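Local coordinates for immune protein (Enterobacter cloacae, PDB 6D7Y) that probably acts as a CDI immunity protein, binding the toxic C-terminal tip of a CdiA protein and so protecting the cell from contact-dependent growth inhibition, at residues L4-F9 against G134-S139; V83-L88 against V96-Y101. All blocks are in the same frame, centred on the assembly; numbering follows the deposited sequence.

Contact 1: L4-F9 against G134-S139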
ATOM      1  N   LEU B   4      -4.910  -7.230 -11.998  1.00 21.58           N
ATOM      2  CA  LEU B   4      -4.681  -6.726 -10.674  1.00 21.04           C
ATOM      3  C   LEU B   4      -3.260  -6.131 -10.640  1.00 20.25           C
ATOM      4  O   LEU B   4      -2.279  -6.828 -10.996  1.00 19.47           O
ATOM      5  CB  LEU B   4      -4.792  -7.833  -9.636  1.00 21.43           C
ATOM      6  CG  LEU B   4      -4.679  -7.366  -8.181  1.00 21.78           C
ATOM      7  CD1 LEU B   4      -5.678  -6.278  -7.824  1.00 22.60           C
ATOM      8  CD2 LEU B   4      -4.888  -8.565  -7.264  1.00 22.57           C
ATOM      9  N   PHE B   5      -3.173  -4.865 -10.229  1.00 19.66           N
ATOM     10  CA  PHE B   5      -1.893  -4.168 -10.107  1.00 19.48           C
ATOM     11  C   PHE B   5      -1.624  -3.839  -8.656  1.00 19.81           C
ATOM     12  O   PHE B   5      -2.524  -3.874  -7.823  1.00 19.83           O
ATOM     13  CB  PHE B   5      -1.859  -2.906 -10.956  1.00 19.54           C
ATOM     14  CG  PHE B   5      -1.950  -3.170 -12.435  1.00 19.55           C
ATOM     15  CD1 PHE B   5      -0.822  -3.418 -13.186  1.00 19.39           C
ATOM     16  CD2 PHE B   5      -3.180  -3.217 -13.060  1.00 20.10           C
ATOM     17  CE1 PHE B   5      -0.893  -3.714 -14.542  1.00 19.61           C
ATOM     18  CE2 PHE B   5      -3.256  -3.487 -14.423  1.00 20.61           C
ATOM     19  CZ  PHE B   5      -2.126  -3.732 -15.166  1.00 20.29           C
ATOM     20  N   GLU B   6      -0.368  -3.552  -8.324  1.00 20.08           N
ATOM     21  CA  GLU B   6      -0.099  -3.181  -6.969  1.00 21.30           C
ATOM     22  C   GLU B   6       1.149  -2.315  -6.834  1.00 20.50           C
ATOM     23  O   GLU B   6       2.016  -2.324  -7.696  1.00 19.76           O
ATOM     24  CB  GLU B   6      -0.010  -4.400  -6.020  1.00 23.66           C
ATOM     25  CG  GLU B   6       1.265  -5.170  -6.061  1.00 25.51           C
ATOM     26  CD  GLU B   6       1.314  -6.397  -5.129  1.00 27.24           C
ATOM     27  OE1 GLU B   6       0.604  -6.484  -4.092  1.00 29.24           O
ATOM     28  OE2 GLU B   6       2.112  -7.292  -5.452  1.00 26.86           O
ATOM     29  N   VAL B   7       1.153  -1.516  -5.781  1.00 20.77           N
ATOM     30  CA  VAL B   7       2.313  -0.702  -5.417  1.00 21.09           C
ATOM     31  C   VAL B   7       2.641  -1.104  -3.989  1.00 21.56           C
ATOM     32  O   VAL B   7       1.749  -1.393  -3.183  1.00 20.78           O
ATOM     33  CB  VAL B   7       2.129   0.822  -5.572  1.00 21.97           C
ATOM     34  CG1 VAL B   7       1.853   1.183  -7.020  1.00 21.72           C
ATOM     35  CG2 VAL B   7       1.044   1.357  -4.652  1.00 22.57           C
ATOM     36  N   ILE B   8       3.937  -1.103  -3.671  1.00 21.87           N
ATOM     37  CA  ILE B   8       4.406  -1.535  -2.379  1.00 23.09           C
ATOM     38  C   ILE B   8       5.413  -0.577  -1.748  1.00 24.13           C
ATOM     39  O   ILE B   8       6.329  -0.094  -2.441  1.00 23.84           O
ATOM     40  CB  ILE B   8       5.212  -2.869  -2.522  1.00 23.54           C
ATOM     41  CG1 ILE B   8       4.405  -3.991  -3.203  1.00 23.09           C
ATOM     42  CG2 ILE B   8       5.718  -3.358  -1.168  1.00 24.51           C
ATOM     43  CD1 ILE B   8       3.267  -4.520  -2.428  1.00 23.54           C
ATOM     44  N   PHE B   9       5.213  -0.300  -0.453  1.00 25.31           N
ATOM     45  CA  PHE B   9       6.188   0.454   0.363  1.00 27.56           C
ATOM     46  C   PHE B   9       6.883  -0.703   1.100  1.00 28.25           C
ATOM     47  O   PHE B   9       6.291  -1.321   1.991  1.00 27.49           O
ATOM     48  CB  PHE B   9       5.531   1.365   1.385  1.00 28.97           C
ATOM     49  CG  PHE B   9       4.682   2.475   0.814  1.00 29.24           C
ATOM     50  CD1 PHE B   9       3.323   2.284   0.598  1.00 29.30           C
ATOM     51  CD2 PHE B   9       5.221   3.738   0.572  1.00 30.72           C
ATOM     52  CE1 PHE B   9       2.527   3.317   0.122  1.00 29.87           C
ATOM     53  CE2 PHE B   9       4.431   4.775   0.090  1.00 31.05           C
ATOM     54  CZ  PHE B   9       3.075   4.562  -0.129  1.00 30.51           C
ATOM     55  N   GLY B 134       3.833  -2.623 -10.019  1.00 17.93           N
ATOM     56  CA  GLY B 134       3.782  -3.487 -11.165  1.00 18.33           C
ATOM     57  C   GLY B 134       2.536  -4.332 -11.234  1.00 17.74           C
ATOM     58  O   GLY B 134       1.620  -4.189 -10.399  1.00 18.14           O
ATOM     59  N   LEU B 135       2.514  -5.202 -12.236  1.00 17.92           N
ATOM     60  CA  LEU B 135       1.447  -6.194 -12.370  1.00 19.17           C
ATOM     61  C   LEU B 135       1.604  -7.063 -11.133  1.00 20.55           C
ATOM     62  O   LEU B 135       2.732  -7.324 -10.684  1.00 18.71           O
ATOM     63  CB  LEU B 135       1.692  -7.041 -13.607  1.00 19.43           C
ATOM     64  CG  LEU B 135       0.721  -8.178 -13.861  1.00 19.37           C
ATOM     65  CD1 LEU B 135      -0.659  -7.652 -14.229  1.00 20.14           C
ATOM     66  CD2 LEU B 135       1.295  -9.005 -14.989  1.00 20.71           C
ATOM     67  N   GLU B 136       0.503  -7.490 -10.538  1.00 21.52           N
ATOM     68  CA  GLU B 136       0.600  -8.330  -9.335  1.00 25.11           C
ATOM     69  C   GLU B 136       1.277  -9.684  -9.685  1.00 24.53           C
ATOM     70  O   GLU B 136       1.005 -10.222 -10.756  1.00 28.83           O
ATOM     71  CB  GLU B 136      -0.799  -8.421  -8.663  1.00 29.50           C
ATOM     72  CG  GLU B 136      -0.921  -9.315  -7.434  1.00 33.00           C
ATOM     73  CD  GLU B 136      -1.585 -10.668  -7.679  1.00 34.65           C
ATOM     74  OE1 GLU B 136      -2.396 -10.845  -8.639  1.00 34.12           O
ATOM     75  OE2 GLU B 136      -1.394 -11.546  -6.817  1.00 41.48           O
ATOM     76  N   PRO B 137       2.273 -10.163  -8.910  1.00 23.85           N
ATOM     77  CA  PRO B 137       2.821  -9.488  -7.740  1.00 23.30           C
ATOM     78  C   PRO B 137       3.910  -8.472  -8.137  1.00 21.04           C
ATOM     79  O   PRO B 137       4.765  -8.773  -8.965  1.00 20.41           O
ATOM     80  CB  PRO B 137       3.430 -10.634  -6.951  1.00 24.50           C
ATOM     81  CG  PRO B 137       3.954 -11.544  -7.994  1.00 24.84           C
ATOM     82  CD  PRO B 137       3.017 -11.404  -9.187  1.00 24.06           C
ATOM     83  N   ALA B 138       3.868  -7.292  -7.521  1.00 20.00           N
ATOM     84  CA  ALA B 138       4.805  -6.216  -7.820  1.00 20.24           C
ATOM     85  C   ALA B 138       6.240  -6.596  -7.535  1.00 21.23           C
ATOM     86  O   ALA B 138       7.148  -6.019  -8.120  1.00 21.77           O
ATOM     87  CB  ALA B 138       4.425  -4.952  -7.078  1.00 20.76           C
ATOM     88  N   SER B 139       6.444  -7.562  -6.646  1.00 21.53           N
ATOM     89  CA  SER B 139       7.804  -8.058  -6.338  1.00 23.18           C
ATOM     90  C   SER B 139       8.528  -8.576  -7.602  1.00 23.04           C
ATOM     91  O   SER B 139       9.762  -8.547  -7.676  1.00 22.79           O
ATOM     92  CB  SER B 139       7.733  -9.185  -5.321  1.00 24.55           C
ATOM     93  OG  SER B 139       6.983 -10.269  -5.835  1.00 25.61           O
TER
HETATM   94  O   HOH W   1       4.432  -8.303  -4.435  1.00 26.77           O
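Antiparallel pairing inside the central beta sheet joins strand 3-10 to the end of strand 130-135, and the turn that follows folds back under a buried glutamate of the first strand. Glu-6 and Gly-134 form the hydrogen-bonded pair: Glu-6 N donates a hydrogen bond to Gly-134 O at 2.9 Å, almost along the C=O axis, and Gly-134 N donates one back to Glu-6 O. One step on, Phe-5 and Leu-135 make a non-hydrogen-bonded pair with diverging side chains; the Phe-5 ring has Gly-134 O at its edge, and its CE1 meets Leu-135 CD1 at 4.0 Å. The ladder closes with a hydrogen bond from Glu-136 N to Leu-4 O, in the carbonyl plane. Glu-136 CG is anti to the backbone N, and the chain bends at chi2 (-103°), crossing Leu-4 obliquely so that Glu-136 OE1 lies 3.6 Å from Leu-4 CD2.

Beyond the ladder, a cis peptide bond before Pro-137 helps turn the chain so that Ala-138 N faces the Glu-6 carboxylate. Glu-6 CG takes the crowded position between backbone N and carbonyl carbon (chi1 78°), and the chain runs extended from there to the turn. Glu-6 CG presses on Ala-138 CB at 3.3 Å, while Ile-8 CG1 flanks the same methyl. Beyond the turn, Arg-144 binds the carbonyls of Ala-138 and Ser-139. Two bonds grip Glu-6 OE2: a water that also accepts from Ser-139 N donates to it, and Ala-138 N reaches its anti lone pair at 2.7 Å, with 164° at the hydrogen.

Contact 2: V83-L88 against V96-Y101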
ATOM      1  N   VAL B  83      -9.521   0.019  -3.469  1.00 28.39           N
ATOM      2  CA  VAL B  83      -8.157  -0.467  -3.251  1.00 27.45           C
ATOM      3  C   VAL B  83      -8.109  -1.354  -2.013  1.00 27.29           C
ATOM      4  O   VAL B  83      -8.828  -1.092  -1.007  1.00 29.67           O
ATOM      5  CB  VAL B  83      -7.214   0.731  -3.036  1.00 27.75           C
ATOM      6  CG1 VAL B  83      -5.796   0.282  -2.674  1.00 27.77           C
ATOM      7  CG2 VAL B  83      -7.224   1.627  -4.261  1.00 29.03           C
ATOM      8  N   LEU B  84      -7.321  -2.425  -2.097  1.00 25.05           N
ATOM      9  CA  LEU B  84      -7.089  -3.317  -0.963  1.00 24.80           C
ATOM     10  C   LEU B  84      -5.742  -2.891  -0.358  1.00 24.88           C
ATOM     11  O   LEU B  84      -4.753  -2.970  -1.036  1.00 23.68           O
ATOM     12  CB  LEU B  84      -6.976  -4.771  -1.414  1.00 25.10           C
ATOM     13  CG  LEU B  84      -6.604  -5.821  -0.350  1.00 25.95           C
ATOM     14  CD1 LEU B  84      -7.616  -5.883   0.784  1.00 28.09           C
ATOM     15  CD2 LEU B  84      -6.433  -7.196  -0.987  1.00 26.07           C
ATOM     16  N   LEU B  85      -5.747  -2.438   0.893  1.00 25.11           N
ATOM     17  CA  LEU B  85      -4.540  -2.020   1.595  1.00 25.70           C
ATOM     18  C   LEU B  85      -4.097  -3.205   2.408  1.00 26.25           C
ATOM     19  O   LEU B  85      -4.908  -3.763   3.182  1.00 25.83           O
ATOM     20  CB  LEU B  85      -4.854  -0.874   2.525  1.00 28.55           C
ATOM     21  CG  LEU B  85      -3.726  -0.320   3.393  1.00 30.78           C
ATOM     22  CD1 LEU B  85      -2.693   0.332   2.517  1.00 32.07           C
ATOM     23  CD2 LEU B  85      -4.299   0.665   4.394  1.00 34.69           C
ATOM     24  N   ARG B  86      -2.819  -3.582   2.276  1.00 24.99           N
ATOM     25  CA  ARG B  86      -2.277  -4.730   2.982  1.00 26.62           C
ATOM     26  C   ARG B  86      -1.115  -4.269   3.858  1.00 27.77           C
ATOM     27  O   ARG B  86      -0.266  -3.519   3.392  1.00 27.25           O
ATOM     28  CB  ARG B  86      -1.751  -5.758   1.985  1.00 26.94           C
ATOM     29  CG  ARG B  86      -2.787  -6.237   1.005  1.00 28.98           C
ATOM     30  CD  ARG B  86      -2.282  -7.280   0.021  1.00 30.37           C
ATOM     31  NE  ARG B  86      -2.139  -8.633   0.581  1.00 32.16           N
ATOM     32  CZ  ARG B  86      -1.005  -9.327   0.747  1.00 32.23           C
ATOM     33  NH1 ARG B  86       0.189  -8.872   0.373  1.00 35.17           N
ATOM     34  NH2 ARG B  86      -1.082 -10.546   1.271  1.00 33.09           N
ATOM     35  N   VAL B  87      -1.110  -4.704   5.114  1.00 28.56           N
ATOM     36  CA  VAL B  87      -0.041  -4.363   6.041  1.00 29.46           C
ATOM     37  C   VAL B  87       0.440  -5.690   6.572  1.00 30.27           C
ATOM     38  O   VAL B  87      -0.342  -6.460   7.118  1.00 29.66           O
ATOM     39  CB  VAL B  87      -0.542  -3.466   7.171  1.00 31.56           C
ATOM     40  CG1 VAL B  87       0.639  -3.011   8.031  1.00 31.27           C
ATOM     41  CG2 VAL B  87      -1.305  -2.272   6.610  1.00 31.05           C
ATOM     42  N   LEU B  88       1.735  -5.970   6.439  1.00 32.44           N
ATOM     43  CA  LEU B  88       2.238  -7.258   6.876  1.00 34.82           C
ATOM     44  C   LEU B  88       3.557  -7.160   7.581  1.00 34.03           C
ATOM     45  O   LEU B  88       4.400  -6.389   7.169  1.00 32.33           O
ATOM     46  CB  LEU B  88       2.351  -8.208   5.672  1.00 37.89           C
ATOM     47  CG  LEU B  88       3.134  -7.845   4.413  1.00 40.24           C
ATOM     48  CD1 LEU B  88       4.627  -8.000   4.559  1.00 44.86           C
ATOM     49  CD2 LEU B  88       2.733  -8.762   3.267  1.00 41.13           C
ATOM     50  N   VAL B  96       3.755  -2.200   3.358  1.00 26.92           N
ATOM     51  CA  VAL B  96       2.423  -1.639   3.199  1.00 25.81           C
ATOM     52  C   VAL B  96       2.166  -1.720   1.699  1.00 24.02           C
ATOM     53  O   VAL B  96       2.946  -1.213   0.911  1.00 24.71           O
ATOM     54  CB  VAL B  96       2.341  -0.196   3.711  1.00 28.02           C
ATOM     55  CG1 VAL B  96       0.987   0.410   3.403  1.00 28.54           C
ATOM     56  CG2 VAL B  96       2.645  -0.147   5.214  1.00 29.61           C
ATOM     57  N   GLY B  97       1.088  -2.389   1.278  1.00 25.31           N
ATOM     58  CA  GLY B  97       0.824  -2.513  -0.121  1.00 23.48           C
ATOM     59  C   GLY B  97      -0.579  -2.121  -0.464  1.00 23.66           C
ATOM     60  O   GLY B  97      -1.451  -2.213   0.384  1.00 23.59           O
ATOM     61  N   LEU B  98      -0.749  -1.637  -1.688  1.00 23.08           N
ATOM     62  CA  LEU B  98      -2.057  -1.237  -2.238  1.00 24.48           C
ATOM     63  C   LEU B  98      -2.309  -2.019  -3.512  1.00 23.26           C
ATOM     64  O   LEU B  98      -1.539  -1.888  -4.473  1.00 21.18           O
ATOM     65  CB  LEU B  98      -2.106   0.259  -2.551  1.00 25.68           C
ATOM     66  CG  LEU B  98      -2.184   1.244  -1.375  1.00 28.68           C
ATOM     67  CD1 LEU B  98      -0.898   1.273  -0.562  1.00 29.24           C
ATOM     68  CD2 LEU B  98      -2.468   2.645  -1.905  1.00 30.53           C
ATOM     69  N   CYS B  99      -3.419  -2.780  -3.568  1.00 23.50           N
ATOM     70  CA  CYS B  99      -3.735  -3.600  -4.747  1.00 23.26           C
ATOM     71  C   CYS B  99      -5.040  -3.074  -5.320  1.00 23.53           C
ATOM     72  O   CYS B  99      -5.956  -2.779  -4.547  1.00 23.56           O
ATOM     73  CB  CYS B  99      -3.944  -5.066  -4.351  1.00 26.01           C
ATOM     74  SG  CYS B  99      -2.534  -5.801  -3.497  1.00 33.67           S
ATOM     75  N   PHE B 100      -5.104  -2.967  -6.644  1.00 22.42           N
ATOM     76  CA  PHE B 100      -6.274  -2.443  -7.375  1.00 24.85           C
ATOM     77  C   PHE B 100      -6.324  -2.954  -8.812  1.00 23.09           C
ATOM     78  O   PHE B 100      -5.290  -3.188  -9.436  1.00 21.85           O
ATOM     79  CB  PHE B 100      -6.231  -0.912  -7.390  1.00 27.23           C
ATOM     80  CG  PHE B 100      -4.948  -0.350  -7.951  1.00 28.72           C
ATOM     81  CD1 PHE B 100      -3.852  -0.161  -7.135  1.00 28.73           C
ATOM     82  CD2 PHE B 100      -4.849  -0.011  -9.295  1.00 29.06           C
ATOM     83  CE1 PHE B 100      -2.665   0.351  -7.648  1.00 30.69           C
ATOM     84  CE2 PHE B 100      -3.684   0.503  -9.817  1.00 29.91           C
ATOM     85  CZ  PHE B 100      -2.579   0.676  -9.006  1.00 29.37           C
ATOM     86  N   TYR B 101      -7.530  -3.169  -9.345  1.00 23.57           N
ATOM     87  CA  TYR B 101      -7.633  -3.608 -10.726  1.00 23.74           C
ATOM     88  C   TYR B 101      -7.622  -2.416 -11.676  1.00 25.78           C
ATOM     89  O   TYR B 101      -8.002  -1.299 -11.290  1.00 27.59           O
ATOM     90  CB  TYR B 101      -8.939  -4.425 -10.969  1.00 25.20           C
ATOM     91  CG  TYR B 101      -8.926  -5.791 -10.342  1.00 25.19           C
ATOM     92  CD1 TYR B 101      -9.344  -5.986  -9.030  1.00 27.78           C
ATOM     93  CD2 TYR B 101      -8.495  -6.903 -11.057  1.00 25.25           C
ATOM     94  CE1 TYR B 101      -9.331  -7.256  -8.449  1.00 28.03           C
ATOM     95  CE2 TYR B 101      -8.475  -8.164 -10.492  1.00 25.75           C
ATOM     96  CZ  TYR B 101      -8.880  -8.339  -9.187  1.00 27.02           C
ATOM     97  OH  TYR B 101      -8.870  -9.600  -8.627  1.00 28.79           O
TER
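Strands 83-88 and 96-101 run antiparallel, their axes 4.6 Å apart at closest approach and 159° between their directions. Two hydrogen-bonded pairs hold them. In the first, Leu-84 N reaches Cys-99 O at 2.8 Å, nearly straight at 173°, and Cys-99 N answers to Leu-84 O. In the second, Arg-86 N and Gly-97 O lie 2.7 Å apart, with Gly-97 N bonded back to Arg-86 O. CA-H...O contacts lie between these bonds, among them Leu-85 CA to Gly-97 O at 3.3 Å. These are the two arms of the beta hairpin 78-90/93-102, in the middle of the sheet. On the face carrying Leu-85, Val-87, Val-96 and Leu-98, Leu-85 and Leu-98 lie side by side, CD1 to CD1 at 3.7 Å, and Leu-85 CD1 also touches Val-96 CG1. Helix 17-25 packs on Val-87 and Val-96, helix 105-126 on Leu-98 and Phe-100. Val-83 crosses Leu-98 obliquely, its CG1, anti to the backbone N, 3.7 Å from Leu-98 CB. The other face bears Leu-84, Arg-86 and Cys-99; there Arg-86 CG is anti to the carbonyl carbon and chi2 is extended (-179°), which brings Arg-86 CD to 3.8 Å from Cys-99 SG, and the bend at chi3 leads the guanidinium away.

Overall arrangement
Both contacts belong to one antiparallel sheet, their centres about 9 Å apart. Across it the order is 78-90, 93-102, 3-10, 130-135, so strand 3-10 pairs with the hairpin of contact 2 on one edge and with the strand of contact 1 on the other. Backbone bonds from Phe-5 N to Phe-100 O and from Phe-9 N to Val-96 O probably stitch the two together, and Glu-6 OE1 packs against Cys-99 SG. Helix 105-126 covers residues of both. Along the chain, the local hairpin is nested within the long loop closed by contact 1, which brings the N-terminal strand into the sheet between elements made much later.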